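Triacylglycerol lipase (Yarrowia lipolytica, PDB 3O0D) probably hydrolyses the ester bonds of triacylglycerols, as an extracellular, glycosylated lipase of the alpha/beta-hydrolase fold. Local coordinates at residues A25-C30 and K39-G44. Sequence-based numbering, arbitrary orientation.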
# COMPACT_ATOMS: atom_id res chain seq x y z
N ALA A 25 5.07 -6.78 -3.62
CA ALA A 25 5.53 -5.99 -2.40
C ALA A 25 6.65 -6.65 -1.71
O ALA A 25 7.60 -5.94 -1.24
CB ALA A 25 4.37 -5.85 -1.45
N ASN A 26 6.62 -7.97 -1.56
CA ASN A 26 7.74 -8.75 -0.91
C ASN A 26 9.02 -8.56 -1.61
O ASN A 26 10.06 -8.34 -0.97
CB ASN A 26 7.26 -10.23 -0.79
CG ASN A 26 8.36 -11.22 -0.64
OD1 ASN A 26 9.38 -11.18 -1.32
ND2 ASN A 26 8.11 -12.24 0.21
N ILE A 27 8.98 -8.49 -2.97
CA ILE A 27 10.19 -8.29 -3.74
C ILE A 27 10.86 -6.89 -3.44
O ILE A 27 12.09 -6.73 -3.67
CB ILE A 27 9.86 -8.55 -5.27
CG1 ILE A 27 9.57 -10.06 -5.36
CG2 ILE A 27 11.11 -8.21 -6.21
CD1 ILE A 27 8.78 -10.34 -6.72
N GLY A 28 10.11 -5.99 -2.89
CA GLY A 28 10.63 -4.64 -2.56
C GLY A 28 11.69 -4.82 -1.48
O GLY A 28 12.61 -3.98 -1.41
N TYR A 29 11.63 -5.90 -0.70
CA TYR A 29 12.65 -6.15 0.31
C TYR A 29 13.94 -6.77 -0.24
O TYR A 29 14.87 -6.94 0.46
CB TYR A 29 12.06 -6.94 1.50
CG TYR A 29 10.98 -6.19 2.23
CD1 TYR A 29 11.31 -5.36 3.25
CD2 TYR A 29 9.66 -6.30 1.93
CE1 TYR A 29 10.39 -4.66 3.92
CE2 TYR A 29 8.73 -5.62 2.60
CZ TYR A 29 9.10 -4.75 3.63
OH TYR A 29 8.21 -4.02 4.36
N CYS A 30 13.95 -7.06 -1.54
CA CYS A 30 15.16 -7.47 -2.27
C CYS A 30 16.00 -6.25 -2.75
O CYS A 30 17.01 -6.50 -3.45
CB CYS A 30 14.87 -8.44 -3.47
SG CYS A 30 14.09 -9.99 -2.82
N LYS A 39 18.76 -8.32 -13.11
CA LYS A 39 18.03 -8.22 -14.41
C LYS A 39 18.03 -9.63 -15.05
O LYS A 39 19.02 -10.40 -14.94
CB LYS A 39 18.64 -7.09 -15.32
CG LYS A 39 18.30 -5.59 -14.85
CD LYS A 39 19.13 -4.49 -15.57
CE LYS A 39 18.50 -3.07 -15.48
NZ LYS A 39 18.56 -2.46 -14.10
N PRO A 40 16.92 -10.03 -15.72
CA PRO A 40 15.76 -9.19 -15.94
C PRO A 40 14.98 -9.03 -14.72
O PRO A 40 14.60 -7.90 -14.44
CB PRO A 40 14.92 -9.99 -16.99
CG PRO A 40 15.75 -11.01 -17.46
CD PRO A 40 16.77 -11.33 -16.39
N PHE A 41 14.70 -10.09 -13.99
CA PHE A 41 13.89 -9.98 -12.79
C PHE A 41 14.07 -11.24 -11.96
O PHE A 41 13.16 -12.06 -11.85
CB PHE A 41 12.42 -9.79 -13.14
CG PHE A 41 11.59 -9.25 -12.01
CD1 PHE A 41 11.87 -8.02 -11.45
CD2 PHE A 41 10.52 -9.98 -11.51
CE1 PHE A 41 11.11 -7.53 -10.41
CE2 PHE A 41 9.75 -9.49 -10.47
CZ PHE A 41 10.05 -8.27 -9.92
N ASN A 42 15.26 -11.39 -11.40
CA ASN A 42 15.60 -12.63 -10.70
C ASN A 42 15.96 -12.36 -9.23
O ASN A 42 16.79 -11.48 -8.97
CB ASN A 42 16.84 -13.24 -11.40
CG ASN A 42 16.58 -13.57 -12.85
OD1 ASN A 42 15.48 -13.95 -13.20
ND2 ASN A 42 17.57 -13.38 -13.70
N CYS A 43 15.31 -13.03 -8.30
CA CYS A 43 15.52 -12.74 -6.88
C CYS A 43 15.00 -13.88 -6.03
O CYS A 43 14.50 -13.68 -4.92
CB CYS A 43 14.82 -11.43 -6.49
SG CYS A 43 13.03 -11.57 -6.27
N GLY A 44 15.12 -15.08 -6.57
CA GLY A 44 14.65 -16.30 -5.92
C GLY A 44 13.15 -16.55 -6.15
O GLY A 44 12.57 -16.16 -7.21
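CG2 of I27 meets the F41 ring obliquely at its CZ end, 3.9 Å from CZ of F41, and the CD1 methyl of I27 comes to 4.0 Å from CE2 of F41. The two side chains approach from opposite directions, I27 reaching out from near the C-terminal end of helix 12-27 and F41 from the loop that leads on to strand 53-60. CG of F41 is anti to the backbone N (chi1 -162°), which carries the CZ end of the ring to the I27 methyls. C43 completes the apolar patch. Its SG packs against two branches of I27, 3.9 Å from CG2 of I27 and equally far from CG1 of the same residue. SG of C30 lies 3.9 Å from SG of C43 and 4.0 Å from CB of C43. These sulfurs touch without being bonded to each other: C30 pairs with C299 near the C-terminus, C43 with C47 in its own loop. I37 and C47, from the same connection, also touch I27. Replacing I27 by an alanine removes CG1, CG2 and CD1 and would probably open a gap beside the end of the F41 ring and the C43 sulfur, leaving the ring freer to turn. All contacts between 25-30 and 39-44 are apolar, and the touching side chains are largely buried. The helix end and the loop are therefore joined by van der Waals packing, and the touching sulfurs, each already in a disulfide with a different partner, meet as apolar surfaces and not as thiols.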